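Local coordinates for nuclear import protein MOG1 (Saccharomyces cerevisiae, PDB 1JHS), which takes part in the Ran GTPase system of nuclear protein import and poly(A)+ mRNA export, interacting with the Ran homologue GSP1, at residues 19-24 against 37-42; 52-57 against 145-150. The protein carries 1 engineered substitution. All blocks are in the same frame, centred on the assembly; numbering follows the deposited sequence.

Contact 1: residues 19-24 against 37-42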
loop_
_atom_site.group_PDB
_atom_site.type_symbol
_atom_site.label_atom_id
_atom_site.label_comp_id
_atom_site.label_asym_id
_atom_site.label_seq_id
_atom_site.Cartn_x
_atom_site.Cartn_y
_atom_site.Cartn_z
ATOM N N PRO A 19 -7.889 -0.500 -13.297
ATOM C CA PRO A 19 -8.326 -1.526 -14.245
ATOM C C PRO A 19 -7.115 -2.414 -14.592
ATOM O O PRO A 19 -5.960 -1.972 -14.532
ATOM C CB PRO A 19 -8.836 -0.712 -15.437
ATOM C CG PRO A 19 -8.142 0.646 -15.305
ATOM C CD PRO A 19 -8.145 0.862 -13.810
ATOM N N GLY A 20 -7.374 -3.674 -14.903
ATOM C CA GLY A 20 -6.283 -4.573 -15.244
ATOM C C GLY A 20 -5.661 -5.260 -14.041
ATOM O O GLY A 20 -4.722 -6.056 -14.204
ATOM N N PHE A 21 -6.153 -4.949 -12.841
ATOM C CA PHE A 21 -5.631 -5.565 -11.621
ATOM C C PHE A 21 -6.574 -6.707 -11.263
ATOM O O PHE A 21 -7.787 -6.514 -11.210
ATOM C CB PHE A 21 -5.579 -4.558 -10.464
ATOM C CG PHE A 21 -4.332 -3.723 -10.443
ATOM C CD1 PHE A 21 -4.044 -2.845 -11.485
ATOM C CD2 PHE A 21 -3.437 -3.802 -9.363
ATOM C CE1 PHE A 21 -2.888 -2.058 -11.462
ATOM C CE2 PHE A 21 -2.283 -3.018 -9.335
ATOM C CZ PHE A 21 -2.009 -2.140 -10.396
ATOM N N ILE A 22 -6.019 -7.888 -11.032
ATOM C CA ILE A 22 -6.831 -9.044 -10.717
ATOM C C ILE A 22 -6.795 -9.376 -9.232
ATOM O O ILE A 22 -5.793 -9.144 -8.548
ATOM C CB ILE A 22 -6.351 -10.281 -11.516
ATOM C CG1 ILE A 22 -7.143 -11.522 -11.106
ATOM C CG2 ILE A 22 -4.894 -10.522 -11.254
ATOM C CD1 ILE A 22 -6.788 -12.749 -11.930
ATOM N N ASP A 23 -7.919 -9.904 -8.751
ATOM C CA ASP A 23 -8.071 -10.326 -7.370
ATOM C C ASP A 23 -7.354 -11.675 -7.314
ATOM O O ASP A 23 -7.821 -12.648 -7.921
ATOM C CB ASP A 23 -9.564 -10.492 -7.055
ATOM C CG ASP A 23 -9.818 -11.014 -5.667
ATOM O OD1 ASP A 23 -8.885 -11.557 -5.024
ATOM O OD2 ASP A 23 -10.985 -10.896 -5.228
ATOM N N ALA A 24 -6.224 -11.735 -6.604
ATOM C CA ALA A 24 -5.470 -12.974 -6.542
ATOM C C ALA A 24 -6.248 -14.136 -5.938
ATOM O O ALA A 24 -5.946 -15.290 -6.241
ATOM C CB ALA A 24 -4.146 -12.766 -5.781
ATOM N N TYR A 37 -4.457 -7.851 -4.693
ATOM C CA TYR A 37 -4.671 -7.577 -6.122
ATOM C C TYR A 37 -3.313 -7.438 -6.800
ATOM O O TYR A 37 -2.391 -6.843 -6.214
ATOM C CB TYR A 37 -5.447 -6.269 -6.317
ATOM C CG TYR A 37 -6.905 -6.413 -6.002
ATOM C CD1 TYR A 37 -7.348 -6.440 -4.682
ATOM C CD2 TYR A 37 -7.837 -6.638 -7.023
ATOM C CE1 TYR A 37 -8.685 -6.700 -4.376
ATOM C CE2 TYR A 37 -9.184 -6.903 -6.729
ATOM C CZ TYR A 37 -9.587 -6.934 -5.398
ATOM O OH TYR A 37 -10.898 -7.210 -5.076
ATOM N N VAL A 38 -3.163 -7.991 -7.999
ATOM C CA VAL A 38 -1.881 -7.830 -8.715
ATOM C C VAL A 38 -2.123 -7.271 -10.113
ATOM O O VAL A 38 -3.162 -7.547 -10.753
ATOM C CB VAL A 38 -1.071 -9.153 -8.886
ATOM C CG1 VAL A 38 -0.580 -9.665 -7.528
ATOM C CG2 VAL A 38 -1.916 -10.199 -9.625
ATOM N N ASN A 39 -1.176 -6.456 -10.573
ATOM C CA ASN A 39 -1.295 -5.835 -11.885
ATOM C C ASN A 39 -1.132 -6.954 -12.927
ATOM O O ASN A 39 -0.054 -7.557 -13.016
ATOM C CB ASN A 39 -0.174 -4.794 -12.065
ATOM C CG ASN A 39 -0.334 -3.979 -13.340
ATOM O OD1 ASN A 39 -0.842 -4.480 -14.352
ATOM N ND2 ASN A 39 0.113 -2.725 -13.304
ATOM N N SER A 40 -2.188 -7.232 -13.696
ATOM C CA SER A 40 -2.113 -8.270 -14.734
ATOM C C SER A 40 -2.179 -7.678 -16.150
ATOM O O SER A 40 -2.488 -8.389 -17.105
ATOM C CB SER A 40 -3.244 -9.283 -14.561
ATOM O OG SER A 40 -4.488 -8.631 -14.746
ATOM N N ARG A 41 -1.873 -6.387 -16.285
ATOM C CA ARG A 41 -1.890 -5.726 -17.592
ATOM C C ARG A 41 -0.796 -6.255 -18.517
ATOM O O ARG A 41 0.286 -6.628 -18.067
ATOM C CB ARG A 41 -1.668 -4.222 -17.434
ATOM C CG ARG A 41 -2.699 -3.509 -16.579
ATOM C CD ARG A 41 -2.341 -2.022 -16.402
ATOM N NE ARG A 41 -3.380 -1.308 -15.662
ATOM C CZ ARG A 41 -3.332 -0.020 -15.343
ATOM N NH1 ARG A 41 -2.287 0.715 -15.694
ATOM N NH2 ARG A 41 -4.339 0.540 -14.688
ATOM N N ARG A 42 -1.080 -6.265 -19.812
ATOM C CA ARG A 42 -0.088 -6.689 -20.795
ATOM C C ARG A 42 0.801 -5.470 -21.077
ATOM O O ARG A 42 0.372 -4.323 -20.912
ATOM C CB ARG A 42 -0.779 -7.168 -22.082
ATOM C CG ARG A 42 -1.607 -8.435 -21.891
ATOM C CD ARG A 42 -2.138 -8.998 -23.227
ATOM N NE ARG A 42 -3.026 -8.061 -23.907
ATOM C CZ ARG A 42 -4.260 -7.775 -23.511
ATOM N NH1 ARG A 42 -4.767 -8.363 -22.433
ATOM N NH2 ARG A 42 -4.975 -6.883 -24.181
HETATM O O HOH W 1 -11.133 -9.149 -3.232
#

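Contact 2: residues 52-57 against 145-150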
loop_
_atom_site.group_PDB
_atom_site.type_symbol
_atom_site.label_atom_id
_atom_site.label_comp_id
_atom_site.label_asym_id
_atom_site.label_seq_id
_atom_site.Cartn_x
_atom_site.Cartn_y
_atom_site.Cartn_z
ATOM N N ALA A 52 2.710 0.838 -14.288
ATOM C CA ALA A 52 3.385 -0.032 -15.254
ATOM C C ALA A 52 2.631 -1.369 -15.239
ATOM O O ALA A 52 1.407 -1.376 -15.427
ATOM C CB ALA A 52 4.864 -0.201 -14.871
ATOM N N THR A 53 3.320 -2.491 -15.027
ATOM C CA THR A 53 2.607 -3.771 -14.997
ATOM C C THR A 53 3.027 -4.677 -13.854
ATOM O O THR A 53 2.643 -5.837 -13.840
ATOM C CB THR A 53 2.772 -4.619 -16.323
ATOM O OG1 THR A 53 4.124 -5.087 -16.435
ATOM C CG2 THR A 53 2.450 -3.790 -17.562
ATOM N N ASN A 54 3.777 -4.155 -12.880
ATOM C CA ASN A 54 4.257 -5.012 -11.797
ATOM C C ASN A 54 3.886 -4.621 -10.368
ATOM O O ASN A 54 4.439 -5.183 -9.438
ATOM C CB ASN A 54 5.782 -5.187 -11.899
ATOM C CG ASN A 54 6.542 -3.881 -11.681
ATOM O OD1 ASN A 54 5.930 -2.826 -11.510
ATOM N ND2 ASN A 54 7.887 -3.941 -11.709
ATOM N N GLU A 55 2.958 -3.688 -10.186
ATOM C CA GLU A 55 2.557 -3.300 -8.817
ATOM C C GLU A 55 1.609 -4.329 -8.195
ATOM O O GLU A 55 0.951 -5.075 -8.897
ATOM C CB GLU A 55 1.846 -1.938 -8.814
ATOM C CG GLU A 55 2.660 -0.800 -9.441
ATOM C CD GLU A 55 2.438 -0.707 -10.945
ATOM O OE1 GLU A 55 1.681 -1.543 -11.490
ATOM O OE2 GLU A 55 2.998 0.207 -11.579
ATOM N N SER A 56 1.559 -4.377 -6.872
ATOM C CA SER A 56 0.650 -5.294 -6.180
ATOM C C SER A 56 0.079 -4.531 -4.996
ATOM O O SER A 56 0.727 -3.633 -4.428
ATOM C CB SER A 56 1.372 -6.573 -5.726
ATOM O OG SER A 56 2.555 -6.288 -5.010
ATOM N N ILE A 57 -1.140 -4.887 -4.647
ATOM C CA ILE A 57 -1.878 -4.227 -3.582
ATOM C C ILE A 57 -2.354 -5.237 -2.536
ATOM O O ILE A 57 -2.958 -6.250 -2.884
ATOM C CB ILE A 57 -3.148 -3.528 -4.164
ATOM C CG1 ILE A 57 -2.742 -2.505 -5.247
ATOM C CG2 ILE A 57 -3.964 -2.880 -3.026
ATOM C CD1 ILE A 57 -3.955 -1.927 -6.075
ATOM N N ASN A 145 3.076 -2.270 -3.452
ATOM C CA ASN A 145 4.480 -2.471 -3.772
ATOM C C ASN A 145 4.805 -1.986 -5.182
ATOM O O ASN A 145 4.080 -2.298 -6.122
ATOM C CB ASN A 145 4.824 -3.950 -3.650
ATOM C CG ASN A 145 4.435 -4.498 -2.327
ATOM O OD1 ASN A 145 4.987 -4.094 -1.287
ATOM N ND2 ASN A 145 3.462 -5.415 -2.322
ATOM N N VAL A 146 5.898 -1.227 -5.304
ATOM C CA VAL A 146 6.337 -0.688 -6.575
ATOM C C VAL A 146 7.811 -1.042 -6.830
ATOM O O VAL A 146 8.720 -0.334 -6.383
ATOM C CB VAL A 146 6.188 0.863 -6.592
ATOM C CG1 VAL A 146 6.312 1.390 -8.031
ATOM C CG2 VAL A 146 4.851 1.272 -5.925
ATOM N N PRO A 147 8.067 -2.155 -7.544
ATOM C CA PRO A 147 9.455 -2.555 -7.832
ATOM C C PRO A 147 9.947 -1.553 -8.875
ATOM O O PRO A 147 9.437 -1.534 -10.000
ATOM C CB PRO A 147 9.315 -3.980 -8.405
ATOM C CG PRO A 147 7.912 -4.456 -7.855
ATOM C CD PRO A 147 7.100 -3.186 -7.971
ATOM N N LEU A 148 10.943 -0.738 -8.507
ATOM C CA LEU A 148 11.431 0.306 -9.412
ATOM C C LEU A 148 12.363 -0.162 -10.521
ATOM O O LEU A 148 13.096 -1.131 -10.360
ATOM C CB LEU A 148 12.171 1.405 -8.638
ATOM C CG LEU A 148 11.469 2.098 -7.467
ATOM C CD1 LEU A 148 12.315 3.262 -6.962
ATOM C CD2 LEU A 148 10.097 2.595 -7.941
ATOM N N THR A 149 12.344 0.575 -11.630
ATOM C CA THR A 149 13.210 0.262 -12.753
ATOM C C THR A 149 14.561 0.858 -12.352
ATOM O O THR A 149 14.656 1.587 -11.361
ATOM C CB THR A 149 12.742 0.972 -14.047
ATOM O OG1 THR A 149 12.801 2.391 -13.849
ATOM C CG2 THR A 149 11.315 0.591 -14.412
ATOM N N LYS A 150 15.608 0.535 -13.104
ATOM C CA LYS A 150 16.931 1.094 -12.820
ATOM C C LYS A 150 16.850 2.624 -12.885
ATOM O O LYS A 150 17.430 3.337 -12.058
ATOM C CB LYS A 150 17.932 0.590 -13.857
ATOM C CG LYS A 150 19.345 1.222 -13.767
ATOM C CD LYS A 150 20.215 0.711 -14.946
ATOM C CE LYS A 150 21.713 0.995 -14.769
ATOM N NZ LYS A 150 22.464 0.389 -15.943
HETATM O O HOH W 2 10.283 -2.170 -12.385
#

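Contact 1: residues 19-24 against 37-42
I22 and V38 face each other as the hydrogen-bonded pair of a beta hairpin, strands 21-23 and 34-39, which forms one border of the large antiparallel sheet of the Mog1 fold. The bonds I22 N to V38 O and V38 N to I22 O are both 2.9 Å. F21 with N39 and D23 with Y37, on either side, are non-hydrogen-bonded pairs.

Further hydrogen bonds continue past strand 34-39. G20 O accepts from both S40 N and S40 OG, the hydroxyl lying 2.6 Å from G20 O, above the carbonyl plane and 44° out of it. Glycine suits this place: with phi at 88°, a CB would run into R41 CG and the preceding carbonyl. R41, extended from CG to NE, grips P19 O side-on with NE (2.9 Å) and NH2, the oxygen lying in the guanidinium plane. D49 forms a salt bridge with R41 NH2, and F47 adds a cation-pi contact to R41. N39 OD1 accepts from R41 N in an Asx turn while N39 ND2 donates to E55 OE1, so an asparagine amide, acceptor and donor together, fits here.

Among apolar contacts on the face of F21, N39 CB sits over the phenyl ring, 3.9 Å from its centroid; the ring also packs on I57, a buried place that suits phenylalanine. Likewise D23 CA lies 4.0 Å from the centroid of the Y37 ring, and the Y37 side chain reaches V6 and L8 of strand 4-8. On the other face I22 CG2 meets V38 CG2 at 3.4 Å, a tight contact between branched side chains lying alongside.

Tyrosine and aspartate also share a water: while D23 OD1 bonds S25 OG, the water donates to D23 OD2 and bonds Y37 OH, 2.7 Å from each.

Contact 2: residues 52-57 against 145-150
N145 and S56 pair where strand 138-147 runs antiparallel beside strand 56-63, inside the seven-stranded sheet. N145 N reaches S56 O at 2.9 Å; the return bond, S56 N to N145 O, is weak. Both side chains project from the same face, where an amide N-H2 and a small hydroxyl suit neighbours. S56 holds OG between its backbone N and carbonyl carbon (chi1 51°), N145 holds CG beside its backbone N and anti to the carbonyl carbon (chi1 -53°), and N145 ND2 approaches S56 OG at 3.0 Å, nearly straight at 170° and in the amide plane. An alanine in place of N145 would remove ND2, and S56 OG, left without this donor, would probably be freer to turn.

N54 and P147 meet tip to tip, N54 ND2 making a weak 3.3 Å bond to P147 O, which R164 of helix 163-178 also bonds. P147 ring carbons lie against the N54 amide, whose OD1 bonds R164.

E55 bends at chi2; OE1 of its buried carboxylate is engaged by N39, while OE2 pairs with R164 and accepts A52 N on its syn lone pair. A water accepts from N54 ND2 at 3.1 Å and donates to P147 O at 2.6 Å.

Contacts 1 and 2 belong to one sheet, in which strands 34-39 and 56-63 are neighbours. Contact 1 ties the outermost strand to the next, whereas contact 2 joins two strands with neighbours on both sides; the centre of contact 1 lies about 15 Å from the centre of the chain, that of contact 2 about 11 Å. Both are partly buried, yet contact 1 combines aromatic rings on the face of F21 and Y37 with an arginine-to-carbonyl grip, while contact 2 is mostly polar, built on amides, a hydroxyl and R164 of helix 163-178. E55 and N39 connect the two, and Y37 O, 2.8 Å from I57 N, probably accepts a hydrogen bond from it.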